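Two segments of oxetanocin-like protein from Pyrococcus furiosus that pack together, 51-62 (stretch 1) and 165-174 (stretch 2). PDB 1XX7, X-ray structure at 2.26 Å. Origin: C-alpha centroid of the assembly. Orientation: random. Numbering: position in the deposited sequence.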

# COMPACT_ATOMS: atom_id res chain seq x y z
N LEU A 51 -11.22 -16.09 -24.25
CA LEU A 51 -12.55 -16.56 -23.89
C LEU A 51 -13.62 -16.16 -24.94
O LEU A 51 -14.40 -17.00 -25.40
CB LEU A 51 -12.95 -16.00 -22.51
CG LEU A 51 -13.80 -16.94 -21.67
CD1 LEU A 51 -12.94 -18.15 -21.13
CD2 LEU A 51 -14.50 -16.19 -20.52
N LEU A 52 -13.65 -14.89 -25.32
CA LEU A 52 -14.63 -14.43 -26.30
C LEU A 52 -14.37 -15.05 -27.69
O LEU A 52 -15.31 -15.50 -28.32
CB LEU A 52 -14.69 -12.90 -26.38
CG LEU A 52 -15.05 -12.09 -25.10
CD1 LEU A 52 -14.82 -10.62 -25.34
CD2 LEU A 52 -16.42 -12.30 -24.65
N ALA A 53 -13.12 -15.07 -28.14
CA ALA A 53 -12.75 -15.77 -29.37
C ALA A 53 -13.35 -17.18 -29.39
O ALA A 53 -13.96 -17.59 -30.38
CB ALA A 53 -11.23 -15.83 -29.52
N GLU A 54 -13.24 -17.91 -28.27
CA GLU A 54 -13.80 -19.27 -28.21
C GLU A 54 -15.33 -19.35 -28.21
O GLU A 54 -15.89 -20.18 -28.92
CB GLU A 54 -13.16 -20.08 -27.08
CG GLU A 54 -11.68 -20.39 -27.40
CD GLU A 54 -11.47 -20.95 -28.89
OE1 GLU A 54 -11.87 -22.14 -29.09
OE2 GLU A 54 -10.93 -20.19 -29.82
N GLU A 55 -15.98 -18.50 -27.44
CA GLU A 55 -17.43 -18.31 -27.55
C GLU A 55 -17.91 -17.98 -29.02
O GLU A 55 -18.97 -18.47 -29.46
CB GLU A 55 -17.88 -17.22 -26.58
CG GLU A 55 -19.36 -16.84 -26.66
CD GLU A 55 -20.31 -18.04 -26.44
OE1 GLU A 55 -19.95 -18.95 -25.64
OE2 GLU A 55 -21.40 -18.07 -27.06
N LEU A 56 -17.14 -17.15 -29.73
CA LEU A 56 -17.46 -16.76 -31.13
C LEU A 56 -17.31 -17.95 -32.10
O LEU A 56 -18.09 -18.09 -33.04
CB LEU A 56 -16.58 -15.58 -31.58
CG LEU A 56 -17.01 -14.19 -31.05
CD1 LEU A 56 -16.02 -13.13 -31.33
CD2 LEU A 56 -18.37 -13.76 -31.62
N LYS A 57 -16.32 -18.79 -31.86
CA LYS A 57 -16.09 -19.99 -32.65
C LYS A 57 -17.29 -20.92 -32.53
O LYS A 57 -17.73 -21.50 -33.52
CB LYS A 57 -14.82 -20.69 -32.17
CG LYS A 57 -14.14 -21.57 -33.18
CD LYS A 57 -13.16 -22.54 -32.48
N LYS A 58 -17.85 -21.03 -31.32
CA LYS A 58 -19.07 -21.80 -31.07
C LYS A 58 -20.30 -21.22 -31.77
O LYS A 58 -21.28 -21.92 -31.97
CB LYS A 58 -19.36 -21.90 -29.55
CG LYS A 58 -18.34 -22.73 -28.75
N LYS A 59 -20.28 -19.94 -32.10
CA LYS A 59 -21.39 -19.31 -32.77
C LYS A 59 -21.16 -19.24 -34.29
O LYS A 59 -21.93 -18.61 -35.01
CB LYS A 59 -21.62 -17.90 -32.21
CG LYS A 59 -22.05 -17.90 -30.79
CD LYS A 59 -23.14 -16.89 -30.52
CE LYS A 59 -23.31 -16.62 -29.01
N GLY A 60 -20.11 -19.90 -34.75
CA GLY A 60 -19.75 -19.96 -36.14
C GLY A 60 -19.02 -18.74 -36.66
O GLY A 60 -19.06 -18.47 -37.84
N VAL A 61 -18.35 -17.99 -35.78
CA VAL A 61 -17.66 -16.77 -36.21
C VAL A 61 -16.17 -17.03 -36.08
O VAL A 61 -15.65 -17.16 -34.99
CB VAL A 61 -18.08 -15.56 -35.36
CG1 VAL A 61 -17.46 -14.25 -35.90
CG2 VAL A 61 -19.58 -15.44 -35.31
N GLU A 62 -15.49 -17.15 -37.21
CA GLU A 62 -14.07 -17.39 -37.22
C GLU A 62 -13.36 -16.10 -36.84
O GLU A 62 -13.76 -15.02 -37.24
CB GLU A 62 -13.59 -17.88 -38.60
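Stretch 2 165-174: EISRYLREII

How does stretch 2 run past the helix of stretch 1? It opens as a 3-10 segment from Glu-165, and by Arg-171 it has become an ordinary helix that continues later in the chain, with Leu-170 at the N-cap position. Ile-166 meets Leu-56, whereas Ile-173 meets Leu-52, one turn earlier in the helix of stretch 1. The backbones come nearest at Leu-56 and Tyr-169, whose CA atoms are 6.6 Å apart.

What does the 3-10 segment contribute? Ile-166 points toward stretch 1 and sets its CG1 4.1 Å from Leu-56 CD1. Ser-167 points away, and Arg-168 reaches back along its own stretch, with NH1 in a salt bridge to Glu-165 OE1 at 3.1 Å.

Where does Tyr-169 sit? Tyr-169 CB lies 3.3 Å from Leu-56 CD2, a tight apolar contact; chi1 in m then directs the ring. Val-61 CG2 sits over one face of the Tyr-169 ring, 3.9 Å from the ring centroid and 20° off the normal, a CH-pi contact. Lys-59 CE approaches the backbone, 3.1 Å from Tyr-169 O; the lysine NZ is not modelled, so no hydrogen bond can be assigned.

What closes the contact at the start of the second helix? Leu-170 starts out sideways, but its end comes nearer, and Leu-170 CD2 lies 4.0 Å from both Leu-52 CD2 and Leu-56 CD2, and equally far from Glu-55 CG. Glu-172 points toward stretch 1: its OE2 is 3.1 Å from Lys-59 CE, yet also 4.4 Å from Glu-55 OE2, a like-charged neighbour. Ile-173 returns to apolar packing, with CG2 3.9 Å from Leu-52 CD2.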

# COMPACT_ATOMS: atom_id res chain seq x y z
N GLU A 165 -20.19 -4.19 -34.44
CA GLU A 165 -20.97 -5.29 -35.01
C GLU A 165 -20.83 -6.63 -34.31
O GLU A 165 -21.81 -7.33 -34.13
CB GLU A 165 -20.64 -5.52 -36.50
CG GLU A 165 -21.37 -4.64 -37.50
CD GLU A 165 -22.85 -4.42 -37.21
OE1 GLU A 165 -23.63 -5.38 -36.87
OE2 GLU A 165 -23.23 -3.25 -37.37
N ILE A 166 -19.60 -7.01 -33.96
CA ILE A 166 -19.31 -8.38 -33.48
C ILE A 166 -20.02 -8.68 -32.13
O ILE A 166 -20.23 -9.83 -31.78
CB ILE A 166 -17.75 -8.68 -33.49
CG1 ILE A 166 -17.45 -10.16 -33.83
CG2 ILE A 166 -17.03 -8.27 -32.22
N SER A 167 -20.44 -7.63 -31.43
CA SER A 167 -21.17 -7.77 -30.15
C SER A 167 -22.56 -8.41 -30.27
O SER A 167 -23.12 -8.86 -29.28
CB SER A 167 -21.31 -6.40 -29.46
OG SER A 167 -22.20 -5.56 -30.17
N ARG A 168 -23.12 -8.45 -31.47
CA ARG A 168 -24.38 -9.17 -31.65
C ARG A 168 -24.19 -10.69 -31.47
O ARG A 168 -25.14 -11.40 -31.16
CB ARG A 168 -25.00 -8.83 -33.00
CG ARG A 168 -24.29 -9.42 -34.15
CD ARG A 168 -24.65 -8.69 -35.44
NE ARG A 168 -24.73 -9.65 -36.53
CZ ARG A 168 -24.42 -9.41 -37.80
NH1 ARG A 168 -24.00 -8.21 -38.20
NH2 ARG A 168 -24.54 -10.41 -38.66
N TYR A 169 -22.96 -11.16 -31.62
CA TYR A 169 -22.58 -12.56 -31.33
C TYR A 169 -22.14 -12.82 -29.88
O TYR A 169 -21.77 -13.94 -29.54
CB TYR A 169 -21.49 -12.99 -32.29
CG TYR A 169 -22.03 -13.03 -33.68
CD1 TYR A 169 -22.76 -14.13 -34.12
CD2 TYR A 169 -21.89 -11.95 -34.53
CE1 TYR A 169 -23.30 -14.17 -35.39
CE2 TYR A 169 -22.42 -11.98 -35.79
CZ TYR A 169 -23.13 -13.12 -36.21
OH TYR A 169 -23.69 -13.18 -37.47
N LEU A 170 -22.23 -11.78 -29.04
CA LEU A 170 -21.71 -11.84 -27.67
C LEU A 170 -22.73 -11.32 -26.70
O LEU A 170 -22.38 -10.80 -25.67
CB LEU A 170 -20.44 -11.02 -27.58
CG LEU A 170 -19.26 -11.62 -28.35
CD1 LEU A 170 -18.08 -10.70 -28.36
CD2 LEU A 170 -18.89 -12.98 -27.77
N ARG A 171 -24.00 -11.51 -27.02
CA ARG A 171 -25.09 -10.94 -26.25
C ARG A 171 -25.27 -11.56 -24.86
O ARG A 171 -25.63 -10.87 -23.93
CB ARG A 171 -26.40 -10.99 -27.07
CG ARG A 171 -26.63 -9.67 -27.81
CD ARG A 171 -27.65 -9.80 -28.90
NE ARG A 171 -27.87 -8.51 -29.56
CZ ARG A 171 -28.28 -8.36 -30.82
NH1 ARG A 171 -28.53 -9.43 -31.60
NH2 ARG A 171 -28.44 -7.13 -31.32
N GLU A 172 -24.99 -12.86 -24.74
CA GLU A 172 -25.14 -13.57 -23.47
C GLU A 172 -24.16 -13.07 -22.39
O GLU A 172 -24.57 -12.80 -21.26
CB GLU A 172 -24.99 -15.09 -23.68
CG GLU A 172 -25.92 -15.68 -24.77
CD GLU A 172 -25.27 -15.79 -26.17
OE1 GLU A 172 -24.47 -14.89 -26.57
OE2 GLU A 172 -25.58 -16.78 -26.87
N ILE A 173 -22.88 -12.92 -22.74
CA ILE A 173 -21.89 -12.34 -21.82
C ILE A 173 -22.19 -10.88 -21.52
O ILE A 173 -22.10 -10.46 -20.38
CB ILE A 173 -20.40 -12.51 -22.31
CG1 ILE A 173 -19.41 -12.31 -21.15
CG2 ILE A 173 -20.04 -11.55 -23.45
N ILE A 174 -22.59 -10.09 -22.53
CA ILE A 174 -22.88 -8.67 -22.31
C ILE A 174 -24.07 -8.48 -21.35
O ILE A 174 -24.12 -7.51 -20.59
CB ILE A 174 -23.16 -7.89 -23.63
CG1 ILE A 174 -21.91 -7.84 -24.51
CG2 ILE A 174 -23.63 -6.45 -23.33
CD1 ILE A 174 -22.21 -7.54 -25.99